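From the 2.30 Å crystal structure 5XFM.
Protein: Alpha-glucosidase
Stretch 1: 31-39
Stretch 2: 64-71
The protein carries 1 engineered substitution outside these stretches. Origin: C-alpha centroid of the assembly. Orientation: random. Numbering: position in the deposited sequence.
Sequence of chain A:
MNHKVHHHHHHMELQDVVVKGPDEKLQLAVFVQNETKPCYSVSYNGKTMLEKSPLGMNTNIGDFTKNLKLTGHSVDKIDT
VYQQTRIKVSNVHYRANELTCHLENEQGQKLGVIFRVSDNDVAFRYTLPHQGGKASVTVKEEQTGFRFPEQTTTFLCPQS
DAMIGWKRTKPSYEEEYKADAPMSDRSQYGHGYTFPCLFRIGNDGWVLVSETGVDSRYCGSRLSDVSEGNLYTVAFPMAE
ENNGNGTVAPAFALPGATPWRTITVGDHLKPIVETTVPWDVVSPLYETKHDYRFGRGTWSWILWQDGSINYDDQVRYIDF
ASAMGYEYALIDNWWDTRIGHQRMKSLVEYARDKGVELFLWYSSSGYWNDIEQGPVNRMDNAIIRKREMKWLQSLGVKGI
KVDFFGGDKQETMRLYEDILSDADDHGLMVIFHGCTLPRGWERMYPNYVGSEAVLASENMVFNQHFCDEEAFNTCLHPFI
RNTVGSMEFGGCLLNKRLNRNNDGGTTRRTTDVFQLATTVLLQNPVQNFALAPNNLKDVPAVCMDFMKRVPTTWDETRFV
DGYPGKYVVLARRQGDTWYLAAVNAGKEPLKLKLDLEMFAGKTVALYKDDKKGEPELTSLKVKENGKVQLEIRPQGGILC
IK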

ATOM      1  N   PHE A  31      22.044 -18.904 -11.254  1.00 20.90           N
ATOM      2  CA  PHE A  31      23.293 -19.579 -10.944  1.00 22.37           C
ATOM      3  C   PHE A  31      23.065 -20.628  -9.867  1.00 24.77           C
ATOM      4  O   PHE A  31      22.978 -20.300  -8.683  1.00 23.35           O
ATOM      5  CB  PHE A  31      24.360 -18.587 -10.461  1.00 19.95           C
ATOM      6  CG  PHE A  31      24.594 -17.421 -11.384  1.00 18.62           C
ATOM      7  CD1 PHE A  31      23.775 -16.303 -11.343  1.00 21.71           C
ATOM      8  CD2 PHE A  31      25.669 -17.427 -12.264  1.00 27.61           C
ATOM      9  CE1 PHE A  31      24.009 -15.223 -12.186  1.00 24.02           C
ATOM     10  CE2 PHE A  31      25.910 -16.352 -13.107  1.00 22.84           C
ATOM     11  CZ  PHE A  31      25.079 -15.249 -13.067  1.00 23.47           C
ATOM     12  N   VAL A  32      23.000 -21.890 -10.272  1.00 23.72           N
ATOM     13  CA  VAL A  32      22.778 -22.987  -9.335  1.00 24.64           C
ATOM     14  C   VAL A  32      23.875 -24.041  -9.392  1.00 25.26           C
ATOM     15  O   VAL A  32      24.447 -24.411  -8.369  1.00 25.55           O
ATOM     16  CB  VAL A  32      21.420 -23.671  -9.598  1.00 25.91           C
ATOM     17  CG1 VAL A  32      21.211 -24.850  -8.649  1.00 24.65           C
ATOM     18  CG2 VAL A  32      20.297 -22.658  -9.483  1.00 23.71           C
ATOM     19  N   GLN A  33      24.150 -24.526 -10.599  1.00 34.33           N
ATOM     20  CA  GLN A  33      25.136 -25.577 -10.806  1.00 32.63           C
ATOM     21  C   GLN A  33      26.519 -25.166 -10.305  1.00 31.51           C
ATOM     22  O   GLN A  33      27.001 -24.075 -10.605  1.00 34.36           O
ATOM     23  CB  GLN A  33      25.214 -25.964 -12.291  1.00 36.83           C
ATOM     24  CG  GLN A  33      23.968 -26.649 -12.872  1.00 34.71           C
ATOM     25  CD  GLN A  33      23.549 -27.891 -12.094  1.00 38.78           C
ATOM     26  OE1 GLN A  33      22.410 -28.003 -11.664  1.00 34.77           O
ATOM     27  NE2 GLN A  33      24.482 -28.806 -11.879  1.00 42.27           N
ATOM     28  N   ASN A  34      27.137 -26.058  -9.533  1.00 32.39           N
ATOM     29  CA  ASN A  34      28.478 -25.872  -8.970  1.00 36.14           C
ATOM     30  C   ASN A  34      28.644 -24.645  -8.073  1.00 40.27           C
ATOM     31  O   ASN A  34      29.765 -24.211  -7.793  1.00 43.39           O
ATOM     32  CB  ASN A  34      29.497 -25.800 -10.109  1.00 35.12           C
ATOM     33  CG  ASN A  34      29.408 -26.989 -11.040  1.00 37.97           C
ATOM     34  OD1 ASN A  34      29.217 -26.830 -12.247  1.00 40.53           O
ATOM     35  ND2 ASN A  34      29.536 -28.191 -10.485  1.00 39.29           N
ATOM     36  N   GLU A  35      27.530 -24.110  -7.594  1.00 39.50           N
ATOM     37  CA  GLU A  35      27.575 -23.000  -6.656  1.00 35.89           C
ATOM     38  C   GLU A  35      27.221 -23.446  -5.251  1.00 34.19           C
ATOM     39  O   GLU A  35      26.275 -24.208  -5.051  1.00 39.23           O
ATOM     40  CB  GLU A  35      26.648 -21.879  -7.111  1.00 33.74           C
ATOM     41  CG  GLU A  35      27.193 -21.119  -8.310  1.00 40.70           C
ATOM     42  CD  GLU A  35      28.717 -21.190  -8.415  1.00 49.60           C
ATOM     43  OE1 GLU A  35      29.413 -20.463  -7.669  1.00 54.59           O
ATOM     44  OE2 GLU A  35      29.218 -21.965  -9.255  1.00 42.85           O
ATOM     45  N   THR A  36      28.023 -23.009  -4.287  1.00 32.14           N
ATOM     46  CA  THR A  36      27.783 -23.329  -2.890  1.00 33.03           C
ATOM     47  C   THR A  36      26.416 -22.797  -2.477  1.00 31.17           C
ATOM     48  O   THR A  36      25.678 -23.430  -1.725  1.00 30.84           O
ATOM     49  CB  THR A  36      28.870 -22.724  -1.980  1.00 35.29           C
ATOM     50  OG1 THR A  36      30.148 -23.264  -2.340  1.00 37.69           O
ATOM     51  CG2 THR A  36      28.584 -23.029  -0.518  1.00 34.62           C
ATOM     52  N   LYS A  37      26.090 -21.617  -2.979  1.00 24.45           N
ATOM     53  CA  LYS A  37      24.833 -20.982  -2.648  1.00 29.16           C
ATOM     54  C   LYS A  37      24.092 -20.566  -3.917  1.00 23.44           C
ATOM     55  O   LYS A  37      24.587 -19.739  -4.684  1.00 24.64           O
ATOM     56  CB  LYS A  37      25.096 -19.793  -1.723  1.00 29.31           C
ATOM     57  CG  LYS A  37      23.885 -19.032  -1.284  1.00 30.51           C
ATOM     58  CD  LYS A  37      24.127 -18.401   0.089  1.00 29.86           C
ATOM     59  CE  LYS A  37      25.518 -17.804   0.209  1.00 32.02           C
ATOM     60  NZ  LYS A  37      25.912 -17.597   1.635  1.00 41.09           N
ATOM     61  N   PRO A  38      22.916 -21.164  -4.160  1.00 21.29           N
ATOM     62  CA  PRO A  38      22.130 -20.827  -5.346  1.00 22.74           C
ATOM     63  C   PRO A  38      21.789 -19.344  -5.369  1.00 23.28           C
ATOM     64  O   PRO A  38      21.466 -18.771  -4.328  1.00 20.71           O
ATOM     65  CB  PRO A  38      20.868 -21.682  -5.187  1.00 26.82           C
ATOM     66  CG  PRO A  38      20.770 -21.944  -3.727  1.00 26.07           C
ATOM     67  CD  PRO A  38      22.195 -22.095  -3.275  1.00 28.54           C
ATOM     68  N   CYS A  39      21.864 -18.726  -6.538  1.00 19.66           N
ATOM     69  CA  CYS A  39      21.631 -17.298  -6.619  1.00 21.43           C
ATOM     70  C   CYS A  39      21.090 -16.870  -7.976  1.00 21.10           C
ATOM     71  O   CYS A  39      21.037 -17.659  -8.909  1.00 21.49           O
ATOM     72  CB  CYS A  39      22.926 -16.543  -6.297  1.00 23.94           C
ATOM     73  SG  CYS A  39      24.354 -17.057  -7.279  1.00 39.50           S
ATOM     74  N   PHE A  64      17.375 -26.533   1.502  1.00 24.14           N
ATOM     75  CA  PHE A  64      17.554 -26.077   0.136  1.00 21.54           C
ATOM     76  C   PHE A  64      18.323 -24.753   0.168  1.00 22.47           C
ATOM     77  O   PHE A  64      17.923 -23.751  -0.424  1.00 28.06           O
ATOM     78  CB  PHE A  64      16.192 -25.907  -0.522  1.00 22.83           C
ATOM     79  CG  PHE A  64      15.349 -27.151  -0.477  1.00 25.91           C
ATOM     80  CD1 PHE A  64      15.590 -28.210  -1.333  1.00 23.80           C
ATOM     81  CD2 PHE A  64      14.329 -27.268   0.455  1.00 29.06           C
ATOM     82  CE1 PHE A  64      14.819 -29.355  -1.267  1.00 26.63           C
ATOM     83  CE2 PHE A  64      13.553 -28.407   0.523  1.00 29.80           C
ATOM     84  CZ  PHE A  64      13.794 -29.451  -0.333  1.00 23.75           C
ATOM     85  N   THR A  65      19.440 -24.773   0.880  1.00 23.52           N
ATOM     86  CA  THR A  65      20.234 -23.582   1.153  1.00 30.76           C
ATOM     87  C   THR A  65      21.577 -23.625   0.431  1.00 36.15           C
ATOM     88  O   THR A  65      22.079 -22.603  -0.049  1.00 37.66           O
ATOM     89  CB  THR A  65      20.451 -23.442   2.684  1.00 24.76           C
ATOM     90  OG1 THR A  65      19.293 -22.838   3.275  1.00 31.42           O
ATOM     91  CG2 THR A  65      21.659 -22.597   3.005  1.00 43.16           C
ATOM     92  N   LYS A  66      22.145 -24.820   0.331  1.00 29.79           N
ATOM     93  CA  LYS A  66      23.485 -24.968  -0.223  1.00 33.71           C
ATOM     94  C   LYS A  66      23.622 -26.135  -1.197  1.00 29.27           C
ATOM     95  O   LYS A  66      23.005 -27.178  -1.010  1.00 24.86           O
ATOM     96  CB  LYS A  66      24.505 -25.139   0.905  1.00 34.03           C
ATOM     97  CG  LYS A  66      24.694 -23.903   1.751  1.00 40.01           C
ATOM     98  CD  LYS A  66      25.797 -24.087   2.770  1.00 51.15           C
ATOM     99  CE  LYS A  66      26.008 -22.815   3.567  1.00 55.27           C
ATOM    100  NZ  LYS A  66      26.380 -21.678   2.681  1.00 55.19           N
ATOM    101  N   ASN A  67      24.442 -25.944  -2.225  1.00 32.58           N
ATOM    102  CA  ASN A  67      24.852 -27.026  -3.096  1.00 29.65           C
ATOM    103  C   ASN A  67      23.678 -27.733  -3.771  1.00 30.37           C
ATOM    104  O   ASN A  67      23.493 -28.937  -3.624  1.00 29.06           O
ATOM    105  CB  ASN A  67      25.696 -28.027  -2.299  1.00 30.99           C
ATOM    106  CG  ASN A  67      26.957 -27.396  -1.707  1.00 33.86           C
ATOM    107  OD1 ASN A  67      27.586 -26.542  -2.335  1.00 44.63           O
ATOM    108  ND2 ASN A  67      27.305 -27.791  -0.486  1.00 51.32           N
ATOM    109  N   LEU A  68      22.844 -26.961  -4.452  1.00 25.61           N
ATOM    110  CA  LEU A  68      21.723 -27.502  -5.199  1.00 22.27           C
ATOM    111  C   LEU A  68      22.116 -27.849  -6.625  1.00 29.64           C
ATOM    112  O   LEU A  68      23.096 -27.327  -7.156  1.00 30.69           O
ATOM    113  CB  LEU A  68      20.538 -26.521  -5.205  1.00 23.12           C
ATOM    114  CG  LEU A  68      19.573 -26.423  -4.006  1.00 26.77           C
ATOM    115  CD1 LEU A  68      20.238 -26.656  -2.662  1.00 23.80           C
ATOM    116  CD2 LEU A  68      18.854 -25.069  -4.018  1.00 21.66           C
ATOM    117  N   LYS A  69      21.344 -28.740  -7.238  1.00 27.41           N
ATOM    118  CA  LYS A  69      21.502 -29.031  -8.653  1.00 24.50           C
ATOM    119  C   LYS A  69      20.278 -28.511  -9.382  1.00 24.83           C
ATOM    120  O   LYS A  69      19.168 -28.572  -8.855  1.00 25.26           O
ATOM    121  CB  LYS A  69      21.660 -30.528  -8.915  1.00 29.21           C
ATOM    122  CG  LYS A  69      22.692 -31.231  -8.054  1.00 36.53           C
ATOM    123  CD  LYS A  69      22.580 -32.743  -8.208  1.00 33.96           C
ATOM    124  CE  LYS A  69      23.687 -33.464  -7.453  1.00 46.88           C
ATOM    125  NZ  LYS A  69      25.027 -33.208  -8.058  1.00 50.74           N
ATOM    126  N   LEU A  70      20.493 -27.954 -10.567  1.00 22.19           N
ATOM    127  CA  LEU A  70      19.402 -27.605 -11.462  1.00 19.13           C
ATOM    128  C   LEU A  70      19.211 -28.797 -12.390  1.00 22.85           C
ATOM    129  O   LEU A  70      19.945 -28.958 -13.364  1.00 26.65           O
ATOM    130  CB  LEU A  70      19.726 -26.338 -12.253  1.00 19.05           C
ATOM    131  CG  LEU A  70      18.682 -25.816 -13.241  1.00 24.06           C
ATOM    132  CD1 LEU A  70      17.451 -25.326 -12.509  1.00 23.58           C
ATOM    133  CD2 LEU A  70      19.259 -24.718 -14.120  1.00 25.34           C
ATOM    134  N   THR A  71      18.223 -29.629 -12.085  1.00 22.57           N
ATOM    135  CA  THR A  71      17.993 -30.868 -12.829  1.00 20.50           C
ATOM    136  C   THR A  71      17.342 -30.635 -14.189  1.00 20.22           C
ATOM    137  O   THR A  71      17.469 -31.458 -15.100  1.00 26.90           O
ATOM    138  CB  THR A  71      17.128 -31.848 -12.009  1.00 18.02           C
ATOM    139  OG1 THR A  71      15.917 -31.190 -11.615  1.00 20.63           O
ATOM    140  CG2 THR A  71      17.863 -32.280 -10.758  1.00 16.34           C
TER
HETATM  141  O   HOH W   1      23.606 -24.574  -5.372  1.00 18.18           O
HETATM  142  O   HOH W   2      25.073 -27.916  -8.568  1.00 32.03           O
HETATM  143  O   HOH W   3      26.412 -27.091  -6.156  1.00 33.51           O

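Stretch 1 is a loop closed on itself: Phe31 N donates to Cys39 O (2.8 Å) and Cys39 N to Phe31 O (2.9 Å), while a type II beta turn spans Val32 to Glu35, with Glu35 N bonded to Val32 O at 3.2 Å. Asn34 takes phi/psi of 59/18, a left-handed conformation that asparagine tolerates well. Stretch 2 is loop until Lys69, where a strand begins.

The CA atoms approach most closely at Thr36 and Asn67, 4.7 Å apart, and here lies the one direct hydrogen bond between the stretches: Asn67 N donates to Thr36 O (2.8 Å, N-H...O angle 148°). The same carbonyl receives a CA-H...O contact from Lys66 CA, 3.1 Å from Thr36 O. Asn67, at phi/psi 58/55, is again an asparagine in left-handed space.

Farther along, the backbones are joined through water. Water 1 accepts from Leu68 N at 2.7 Å and lies 2.7 Å from Glu35 O, a carbonyl to which it can donate. Water 2 accepts from Asn34 N (2.9 Å) and donates to Leu68 O (2.5 Å). These waters link backbone polar groups that make no direct hydrogen bond across the gap.

Apolar side chains supply the packing within the 531 Å² buried in total. Val32 points toward stretch 2; its CG1 lies 3.9 Å from Leu68 CB and its CB 4.1 Å from Leu70 CB, so the compact branched side chain meets both leucines. Pro38, also directed toward stretch 2, sets CG 3.7 Å from Leu68 CD2. Leu68 is thus contacted by both Val32 and Pro38, which are buried, a setting suited to its wholly apolar side chain.

At the exposed margin, Lys37 NZ and Lys66 NZ sit 4.2 Å apart; these like charges offer no attraction. Gln33 OE1 is modelled 2.2 Å from Leu70 N, too close to support an interaction.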